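Local coordinates for protein alpha-amylase (Eisenia fetida, PDB 6M4K) that probably hydrolyses internal alpha-1,4-glucosidic linkages of starch-like polysaccharides as a calcium- and chloride-dependent family 13 alpha-amylase with a TIM-barrel catalytic domain, at residues Val131-Pro135 / Asn136-Gly140; Asn86-Thr89 / Thr90-Leu94; Asn273-Arg276 / Leu277-Val281. One frame throughout, in Å; residues are numbered along the deposited sequence.

Contact 1 (Val131-Pro135 / Asn136-Gly140); sequences VPYGP and NDFHG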
ATOM      1  N   VAL A 131       1.382  23.880  16.451  1.00 14.89           N
ATOM      2  CA  VAL A 131       2.313  23.951  15.324  1.00 15.49           C
ATOM      3  C   VAL A 131       3.355  25.081  15.475  1.00 17.35           C
ATOM      4  O   VAL A 131       4.546  24.788  15.556  1.00 19.02           O
ATOM      5  CB  VAL A 131       1.578  23.922  13.963  1.00 15.92           C
ATOM      6  CG1 VAL A 131       2.555  24.127  12.830  1.00 16.42           C
ATOM      7  CG2 VAL A 131       0.807  22.616  13.794  1.00 17.08           C
ATOM      8  N   PRO A 132       2.928  26.364  15.536  1.00 17.26           N
ATOM      9  CA  PRO A 132       1.588  26.942  15.392  1.00 16.66           C
ATOM     10  C   PRO A 132       1.247  27.312  13.939  1.00 15.43           C
ATOM     11  O   PRO A 132       2.130  27.733  13.167  1.00 16.91           O
ATOM     12  CB  PRO A 132       1.677  28.211  16.244  1.00 18.02           C
ATOM     13  CG  PRO A 132       3.088  28.668  16.036  1.00 19.71           C
ATOM     14  CD  PRO A 132       3.916  27.395  15.929  1.00 17.72           C
ATOM     15  N   TYR A 133      -0.031  27.164  13.585  1.00 15.70           N
ATOM     16  CA  TYR A 133      -0.595  27.701  12.356  1.00 15.18           C
ATOM     17  C   TYR A 133      -1.774  28.596  12.708  1.00 15.80           C
ATOM     18  O   TYR A 133      -2.501  28.323  13.671  1.00 15.31           O
ATOM     19  CB  TYR A 133      -1.180  26.597  11.476  1.00 14.70           C
ATOM     20  CG  TYR A 133      -0.232  25.689  10.706  1.00 13.79           C
ATOM     21  CD1 TYR A 133       0.874  26.190  10.028  1.00 15.53           C
ATOM     22  CD2 TYR A 133      -0.506  24.324  10.607  1.00 16.40           C
ATOM     23  CE1 TYR A 133       1.706  25.342   9.288  1.00 14.81           C
ATOM     24  CE2 TYR A 133       0.310  23.472   9.873  1.00 14.90           C
ATOM     25  CZ  TYR A 133       1.408  23.993   9.217  1.00 15.15           C
ATOM     26  OH  TYR A 133       2.222  23.161   8.477  1.00 15.16           O
ATOM     27  N   GLY A 134      -1.979  29.636  11.891  1.00 15.69           N
ATOM     28  CA  GLY A 134      -3.164  30.467  11.936  1.00 16.09           C
ATOM     29  C   GLY A 134      -3.716  30.668  10.537  1.00 16.50           C
ATOM     30  O   GLY A 134      -3.237  30.054   9.582  1.00 15.81           O
ATOM     31  N   PRO A 135      -4.721  31.541  10.385  1.00 15.40           N
ATOM     32  CA  PRO A 135      -5.369  31.727   9.073  1.00 16.31           C
ATOM     33  C   PRO A 135      -4.436  32.063   7.927  1.00 16.62           C
ATOM     34  O   PRO A 135      -4.720  31.651   6.794  1.00 18.79           O
ATOM     35  CB  PRO A 135      -6.362  32.869   9.343  1.00 17.31           C
ATOM     36  CG  PRO A 135      -6.730  32.674  10.772  1.00 16.52           C
ATOM     37  CD  PRO A 135      -5.455  32.230  11.461  1.00 18.88           C
ATOM     38  N   ASN A 136      -3.338  32.791   8.171  1.00 17.17           N
ATOM     39  CA  ASN A 136      -2.435  33.160   7.082  1.00 18.44           C
ATOM     40  C   ASN A 136      -1.741  31.952   6.479  1.00 15.73           C
ATOM     41  O   ASN A 136      -1.163  32.057   5.392  1.00 18.44           O
ATOM     42  CB  ASN A 136      -1.361  34.141   7.563  1.00 18.70           C
ATOM     43  CG  ASN A 136      -1.933  35.476   7.974  1.00 24.01           C
ATOM     44  OD1 ASN A 136      -2.942  35.917   7.439  1.00 22.62           O
ATOM     45  ND2 ASN A 136      -1.294  36.122   8.944  1.00 26.89           N
ATOM     46  N   ASP A 137      -1.777  30.817   7.164  1.00 17.40           N
ATOM     47  CA  ASP A 137      -1.113  29.610   6.702  1.00 16.11           C
ATOM     48  C   ASP A 137      -2.008  28.721   5.860  1.00 16.36           C
ATOM     49  O   ASP A 137      -1.559  27.652   5.430  1.00 16.76           O
ATOM     50  CB  ASP A 137      -0.573  28.847   7.911  1.00 16.29           C
ATOM     51  CG  ASP A 137       0.386  29.687   8.716  1.00 16.80           C
ATOM     52  OD1 ASP A 137       1.302  30.271   8.088  1.00 20.07           O
ATOM     53  OD2 ASP A 137       0.219  29.791   9.944  1.00 17.72           O
ATOM     54  N   PHE A 138      -3.236  29.145   5.579  1.00 16.18           N
ATOM     55  CA  PHE A 138      -4.207  28.343   4.855  1.00 15.28           C
ATOM     56  C   PHE A 138      -4.675  29.072   3.610  1.00 19.08           C
ATOM     57  O   PHE A 138      -4.666  30.309   3.542  1.00 18.67           O
ATOM     58  CB  PHE A 138      -5.437  28.040   5.722  1.00 16.41           C
ATOM     59  CG  PHE A 138      -5.142  27.142   6.879  1.00 15.41           C
ATOM     60  CD1 PHE A 138      -4.652  27.658   8.071  1.00 15.55           C
ATOM     61  CD2 PHE A 138      -5.314  25.770   6.758  1.00 17.43           C
ATOM     62  CE1 PHE A 138      -4.352  26.820   9.129  1.00 15.97           C
ATOM     63  CE2 PHE A 138      -5.028  24.924   7.799  1.00 15.90           C
ATOM     64  CZ  PHE A 138      -4.540  25.438   8.991  1.00 16.27           C
ATOM     65  N   HIS A 139      -5.084  28.285   2.620  1.00 17.80           N
ATOM     66  CA  HIS A 139      -5.927  28.806   1.565  1.00 18.68           C
ATOM     67  C   HIS A 139      -7.292  29.181   2.141  1.00 19.18           C
ATOM     68  O   HIS A 139      -7.762  28.596   3.119  1.00 18.67           O
ATOM     69  CB  HIS A 139      -6.080  27.750   0.476  1.00 17.51           C
ATOM     70  CG  HIS A 139      -4.803  27.444  -0.246  1.00 17.55           C
ATOM     71  ND1 HIS A 139      -4.384  26.156  -0.506  1.00 17.69           N
ATOM     72  CD2 HIS A 139      -3.858  28.260  -0.769  1.00 19.09           C
ATOM     73  CE1 HIS A 139      -3.235  26.190  -1.158  1.00 18.40           C
ATOM     74  NE2 HIS A 139      -2.897  27.455  -1.337  1.00 19.63           N
ATOM     75  N   GLY A 140      -7.925  30.165   1.533  1.00 19.23           N
ATOM     76  CA  GLY A 140      -9.216  30.654   1.989  1.00 21.70           C
ATOM     77  C   GLY A 140      -9.976  31.263   0.841  1.00 20.47           C
ATOM     78  O   GLY A 140      -9.768  30.899  -0.321  1.00 20.14           O
TER
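Gly134 and Asp137 hold each other by a reciprocal pair of hydrogen bonds at a tight turn. Gly134 N donates a hydrogen bond to Asp137 OD2 (2.9 Å, N-H...O 165°), met on the anti side of the carboxylate, while Asp137 N donates to Gly134 O at 2.9 Å. With CG beside its own backbone N (chi1 -58°), the short aspartate brings OD2 back to Gly134 N. Glycine suits its place because a CB there would run into Pro135 CD. The inner side is close-packed. The Tyr133 ring offers its edge to the carboxylate, Tyr133 CD1 lying 3.7 Å from Asp137 OD2, and Val131 CG1 sits over the centre of one face. Phe138, anchored by a bond from its N to Pro135 O (3.2 Å), turns a ring edge to Gly134 O, 3.2 Å from Phe138 CD1. Pro135 and Asn136 form the loose, exposed side: proline, with phi already fixed, suits the short 3-10 turn, and the CB of Asn136 leads away. The turn lies between barrel strand 97-102 and helix 176-192, where family 13 amylases carry domain B; His139 bonds to the calcium ligand Asp170. The carboxylate's charge would probably strengthen its grip on Gly134 N.

Contact 2 (Asn86-Thr89 / Thr90-Leu94); sequences NMVT and TCNNL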
ATOM      1  N   ASN A  86      11.283   3.425  19.579  1.00 14.82           N
ATOM      2  CA  ASN A  86      11.656   2.035  19.826  1.00 16.20           C
ATOM      3  C   ASN A  86      11.371   1.170  18.604  1.00 15.10           C
ATOM      4  O   ASN A  86      12.188   0.320  18.231  1.00 16.36           O
ATOM      5  CB  ASN A  86      10.875   1.473  21.013  1.00 17.17           C
ATOM      6  CG  ASN A  86      11.389   1.952  22.362  1.00 18.64           C
ATOM      7  OD1 ASN A  86      10.666   1.878  23.356  1.00 22.32           O
ATOM      8  ND2 ASN A  86      12.620   2.427  22.410  1.00 21.19           N
ATOM      9  N   MET A  87      10.195   1.362  17.992  1.00 15.55           N
ATOM     10  CA  MET A  87       9.816   0.614  16.797  1.00 14.59           C
ATOM     11  C   MET A  87      10.806   0.842  15.663  1.00 13.74           C
ATOM     12  O   MET A  87      11.290  -0.112  15.049  1.00 14.82           O
ATOM     13  CB  MET A  87       8.402   1.024  16.376  1.00 15.30           C
ATOM     14  CG  MET A  87       7.934   0.429  15.066  1.00 13.98           C
ATOM     15  SD  MET A  87       6.443   1.228  14.453  1.00 14.67           S
ATOM     16  CE  MET A  87       7.069   2.866  14.054  1.00 16.47           C
ATOM     17  N   VAL A  88      11.099   2.109  15.360  1.00 14.61           N
ATOM     18  CA  VAL A  88      12.009   2.420  14.257  1.00 13.49           C
ATOM     19  C   VAL A  88      13.383   1.800  14.498  1.00 14.47           C
ATOM     20  O   VAL A  88      13.976   1.187  13.602  1.00 14.82           O
ATOM     21  CB  VAL A  88      12.093   3.942  14.037  1.00 14.63           C
ATOM     22  CG1 VAL A  88      13.176   4.274  13.015  1.00 16.32           C
ATOM     23  CG2 VAL A  88      10.753   4.503  13.571  1.00 16.14           C
ATOM     24  N   THR A  89      13.906   1.956  15.713  1.00 16.05           N
ATOM     25  CA  THR A  89      15.231   1.418  16.026  1.00 16.07           C
ATOM     26  C   THR A  89      15.266  -0.102  15.874  1.00 16.27           C
ATOM     27  O   THR A  89      16.157  -0.653  15.220  1.00 16.44           O
ATOM     28  CB  THR A  89      15.634   1.841  17.439  1.00 18.31           C
ATOM     29  OG1 THR A  89      15.722   3.269  17.498  1.00 20.59           O
ATOM     30  CG2 THR A  89      16.976   1.226  17.811  1.00 20.25           C
ATOM     31  N   THR A  90      14.286  -0.799  16.457  1.00 16.14           N
ATOM     32  CA  THR A  90      14.267  -2.258  16.415  1.00 16.80           C
ATOM     33  C   THR A  90      14.094  -2.756  14.988  1.00 15.03           C
ATOM     34  O   THR A  90      14.775  -3.691  14.545  1.00 16.64           O
ATOM     35  CB  THR A  90      13.106  -2.759  17.276  1.00 17.79           C
ATOM     36  OG1 THR A  90      13.338  -2.415  18.645  1.00 21.69           O
ATOM     37  CG2 THR A  90      12.945  -4.271  17.142  1.00 19.56           C
ATOM     38  N   CYS A  91      13.162  -2.147  14.258  1.00 14.80           N
ATOM     39  CA  CYS A  91      12.886  -2.578  12.896  1.00 14.16           C
ATOM     40  C   CYS A  91      14.097  -2.333  12.004  1.00 13.85           C
ATOM     41  O   CYS A  91      14.535  -3.224  11.269  1.00 15.05           O
ATOM     42  CB  CYS A  91      11.632  -1.870  12.372  1.00 14.40           C
ATOM     43  SG  CYS A  91      10.108  -2.447  13.153  1.00 15.18           S
ATOM     44  N   ASN A  92      14.677  -1.127  12.095  1.00 14.48           N
ATOM     45  CA  ASN A  92      15.880  -0.825  11.324  1.00 14.82           C
ATOM     46  C   ASN A  92      17.003  -1.805  11.627  1.00 13.73           C
ATOM     47  O   ASN A  92      17.706  -2.245  10.710  1.00 15.03           O
ATOM     48  CB  ASN A  92      16.350   0.603  11.591  1.00 15.09           C
ATOM     49  CG  ASN A  92      15.495   1.641  10.909  1.00 15.06           C
ATOM     50  OD1 ASN A  92      14.467   1.320  10.306  1.00 15.64           O
ATOM     51  ND2 ASN A  92      15.917   2.903  10.991  1.00 15.10           N
ATOM     52  N   ASN A  93      17.194  -2.152  12.905  1.00 15.31           N
ATOM     53  CA  ASN A  93      18.241  -3.111  13.254  1.00 15.56           C
ATOM     54  C   ASN A  93      17.991  -4.478  12.642  1.00 18.46           C
ATOM     55  O   ASN A  93      18.942  -5.234  12.415  1.00 20.05           O
ATOM     56  CB  ASN A  93      18.397  -3.226  14.771  1.00 17.45           C
ATOM     57  CG  ASN A  93      19.078  -2.020  15.382  1.00 17.08           C
ATOM     58  OD1 ASN A  93      19.747  -1.264  14.683  1.00 19.08           O
ATOM     59  ND2 ASN A  93      18.913  -1.838  16.686  1.00 18.99           N
ATOM     60  N   LEU A  94      16.728  -4.824  12.389  1.00 15.91           N
ATOM     61  CA  LEU A  94      16.377  -6.072  11.719  1.00 16.80           C
ATOM     62  C   LEU A  94      16.355  -5.960  10.205  1.00 15.39           C
ATOM     63  O   LEU A  94      16.080  -6.958   9.531  1.00 17.50           O
ATOM     64  CB  LEU A  94      15.006  -6.555  12.196  1.00 16.56           C
ATOM     65  CG  LEU A  94      15.001  -7.129  13.607  1.00 19.31           C
ATOM     66  CD1 LEU A  94      13.580  -7.187  14.137  1.00 21.67           C
ATOM     67  CD2 LEU A  94      15.614  -8.515  13.586  1.00 25.21           C
TER
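Val88 and Asn92, one helical turn apart, lie side by side and point the same way. From the start Asn92 leans on the carbonyl behind it: CB lies 3.2 Å from Val88 O, the oxygen that accepts the hydrogen bond from Asn92 N in the helix. CG is as near, because chi1 of -75° sets it beside the backbone N and so back along the helix. OD1 also passes close to Val88 O, but two acceptors gain nothing from meeting. At the tip ND2 touches the methyl Val88 CG1 at 3.7 Å and spends its polarity outside the turn, donating to Gly193 O. Asparagine suits this buried place because its short amide reaches that carbonyl while its flank packs on valine. A leucine in its place would probably fill much of the same volume but leave Gly193 O without this donor.

On the next face Thr89 CG2 stands 3.8 Å from Asn93 ND2, and Asn93 OD1 accepts from Trp224 NE1. Thr90 OG1 is hydrogen-bonded to Glu31, and Thr89 OG1 to Arg85 O. Toward the interior, Met87 CG approaches Cys91 SG at 4.1 Å; this sulfur is tied to Cys34 in a disulfide, pinning the helix to helix 27-39. Four regular i to i+4 backbone bonds run beneath these side chains, from Thr90 N to Asn86 O at 3.0 Å through Asn93 N to Thr89 O at 2.9 Å. This is an outer helix of a TIM barrel: helix 81-93 joins the parallel strands 44-47 and 97-102 in a beta-alpha-beta unit.

Contact 3 (Asn273-Arg276 / Leu277-Val281); sequences NGQR and LANLV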
ATOM      1  N   ASN A 273     -17.477  -7.225 -16.978  1.00 21.85           N
ATOM      2  CA  ASN A 273     -17.736  -6.748 -18.339  1.00 23.06           C
ATOM      3  C   ASN A 273     -16.922  -7.516 -19.377  1.00 22.07           C
ATOM      4  O   ASN A 273     -16.313  -6.934 -20.278  1.00 24.21           O
ATOM      5  CB  ASN A 273     -17.516  -5.242 -18.451  1.00 25.99           C
ATOM      6  CG  ASN A 273     -18.168  -4.654 -19.681  1.00 35.58           C
ATOM      7  OD1 ASN A 273     -18.979  -5.309 -20.339  1.00 34.48           O
ATOM      8  ND2 ASN A 273     -17.821  -3.412 -19.999  1.00 37.02           N
ATOM      9  N   GLY A 274     -16.888  -8.836 -19.235  1.00 21.46           N
ATOM     10  CA  GLY A 274     -16.229  -9.654 -20.232  1.00 23.07           C
ATOM     11  C   GLY A 274     -14.716  -9.617 -20.225  1.00 23.89           C
ATOM     12  O   GLY A 274     -14.095  -9.986 -21.221  1.00 24.35           O
ATOM     13  N   GLN A 275     -14.095  -9.193 -19.130  1.00 19.03           N
ATOM     14  CA  GLN A 275     -12.642  -9.235 -19.063  1.00 18.47           C
ATOM     15  C   GLN A 275     -12.132 -10.675 -19.051  1.00 17.39           C
ATOM     16  O   GLN A 275     -12.844 -11.612 -18.667  1.00 20.64           O
ATOM     17  CB  GLN A 275     -12.152  -8.503 -17.816  1.00 18.51           C
ATOM     18  CG  GLN A 275     -11.773  -7.060 -18.054  1.00 20.58           C
ATOM     19  CD  GLN A 275     -10.537  -6.915 -18.937  1.00 20.43           C
ATOM     20  OE1 GLN A 275      -9.966  -7.903 -19.402  1.00 21.31           O
ATOM     21  NE2 GLN A 275     -10.123  -5.675 -19.171  1.00 25.17           N
ATOM     22  N   ARG A 276     -10.875 -10.839 -19.475  1.00 16.91           N
ATOM     23  CA  ARG A 276     -10.229 -12.141 -19.593  1.00 16.89           C
ATOM     24  C   ARG A 276      -8.829 -12.097 -18.999  1.00 18.37           C
ATOM     25  O   ARG A 276      -8.048 -11.185 -19.300  1.00 17.73           O
ATOM     26  CB  ARG A 276     -10.114 -12.558 -21.059  1.00 17.91           C
ATOM     27  CG  ARG A 276     -11.452 -12.794 -21.721  1.00 18.90           C
ATOM     28  CD  ARG A 276     -11.289 -12.928 -23.213  1.00 20.77           C
ATOM     29  NE  ARG A 276     -12.583 -13.117 -23.860  1.00 23.31           N
ATOM     30  CZ  ARG A 276     -12.790 -12.961 -25.162  1.00 30.91           C
ATOM     31  NH1 ARG A 276     -11.787 -12.604 -25.956  1.00 33.63           N
ATOM     32  NH2 ARG A 276     -14.000 -13.155 -25.665  1.00 27.46           N
ATOM     33  N   LEU A 277      -8.506 -13.105 -18.183  1.00 17.00           N
ATOM     34  CA  LEU A 277      -7.167 -13.208 -17.613  1.00 16.00           C
ATOM     35  C   LEU A 277      -6.104 -13.201 -18.696  1.00 15.11           C
ATOM     36  O   LEU A 277      -4.999 -12.680 -18.481  1.00 16.79           O
ATOM     37  CB  LEU A 277      -7.068 -14.497 -16.794  1.00 16.48           C
ATOM     38  CG  LEU A 277      -6.000 -14.541 -15.704  1.00 17.83           C
ATOM     39  CD1 LEU A 277      -6.321 -13.555 -14.592  1.00 17.65           C
ATOM     40  CD2 LEU A 277      -5.892 -15.957 -15.150  1.00 16.70           C
ATOM     41  N   ALA A 278      -6.421 -13.750 -19.873  1.00 17.25           N
ATOM     42  CA  ALA A 278      -5.465 -13.789 -20.966  1.00 16.37           C
ATOM     43  C   ALA A 278      -5.020 -12.399 -21.403  1.00 16.16           C
ATOM     44  O   ALA A 278      -3.942 -12.266 -21.987  1.00 16.49           O
ATOM     45  CB  ALA A 278      -6.057 -14.547 -22.162  1.00 18.44           C
ATOM     46  N   ASN A 279      -5.820 -11.368 -21.131  1.00 16.21           N
ATOM     47  CA  ASN A 279      -5.449 -10.004 -21.500  1.00 16.43           C
ATOM     48  C   ASN A 279      -4.251  -9.478 -20.719  1.00 15.98           C
ATOM     49  O   ASN A 279      -3.696  -8.442 -21.107  1.00 17.63           O
ATOM     50  CB  ASN A 279      -6.634  -9.060 -21.290  1.00 18.55           C
ATOM     51  CG  ASN A 279      -7.770  -9.331 -22.257  1.00 19.96           C
ATOM     52  OD1 ASN A 279      -7.556  -9.894 -23.328  1.00 21.11           O
ATOM     53  ND2 ASN A 279      -8.980  -8.925 -21.888  1.00 22.38           N
ATOM     54  N   LEU A 280      -3.849 -10.143 -19.636  1.00 15.56           N
ATOM     55  CA  LEU A 280      -2.712  -9.693 -18.837  1.00 15.00           C
ATOM     56  C   LEU A 280      -1.371  -9.920 -19.516  1.00 15.05           C
ATOM     57  O   LEU A 280      -0.340  -9.566 -18.932  1.00 15.05           O
ATOM     58  CB  LEU A 280      -2.733 -10.375 -17.470  1.00 15.98           C
ATOM     59  CG  LEU A 280      -3.937 -10.035 -16.592  1.00 14.74           C
ATOM     60  CD1 LEU A 280      -3.900 -10.827 -15.295  1.00 14.98           C
ATOM     61  CD2 LEU A 280      -4.007  -8.533 -16.305  1.00 15.68           C
ATOM     62  N   VAL A 281      -1.355 -10.505 -20.720  1.00 15.87           N
ATOM     63  CA  VAL A 281      -0.107 -10.800 -21.423  1.00 16.16           C
ATOM     64  C   VAL A 281       0.814  -9.584 -21.496  1.00 16.27           C
ATOM     65  O   VAL A 281       2.043  -9.720 -21.451  1.00 17.71           O
ATOM     66  CB  VAL A 281      -0.417 -11.399 -22.817  1.00 17.08           C
ATOM     67  CG1 VAL A 281      -1.175 -10.403 -23.690  1.00 18.87           C
ATOM     68  CG2 VAL A 281       0.851 -11.877 -23.513  1.00 17.76           C
TER
HETATM   69  O   HOH W   1     -11.855  -9.185 -22.791  1.00 31.12           O
HETATM   70  O   HOH W   2      -9.123 -11.123 -25.335  1.00 28.85           O
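Gln275 and Asn279 make a local amide-to-amide contact at the entry to a short 3-10 turn, in the loop between helix 259-270 and barrel strand 295-297. Asn279 ND2 donates to Gln275 OE1 (2.9 Å, 159°), with the acceptor close to the plane of the asparagine amide, although the two amides are turned 73° against each other. Gln275 OE1 also accepts a hydrogen bond from Arg276 N at 3.1 Å, in the carbonyl plane on a lone pair. A bend at chi2 (-67°) curls glutamine back to its own backbone, so its oxygen can serve both donors and its rotation is fixed. Asn279 N meanwhile donates to Arg276 O at 2.9 Å, the i to i+3 bond that starts the turn. Asparagine is apt here, since both ends of its amide are used: ND2 also donates to a water held by Gly274 O, and OD1 accepts a hydrogen bond from a second water, which in turn accepts one from Arg276 NH1. The arginine is exposed. Beneath, Leu277 and Leu280 pack on Val268 of helix 259-270. On the beta-domain side, Gln415 bonds to Gln275 O and Leu277 N, and Ala278 touches Asp411 of strand 409-411, placing the turn between the barrel's helix and the C-terminal sheet.

The three contacts are separate short-range arrangements spread around one catalytic chain, met in the order contact 2, contact 1, contact 3. Contact 2 sits on a barrel helix, with about 21 Å between its nearest atoms and those of contact 1. Contact 3 lies across the chain's centre from both, its centre about 49 Å from that of contact 1 and about 42 Å from that of contact 2. Contact 1 is the one close to the metal: the Phe138 side chain is about 9 Å from the calcium ion, and about 6 Å from the side chain of Asp170, a calcium ligand. Contacts 2 and 3 lie away from that site and instead join parts of the fold, helix to helix and barrel to C-terminal domain.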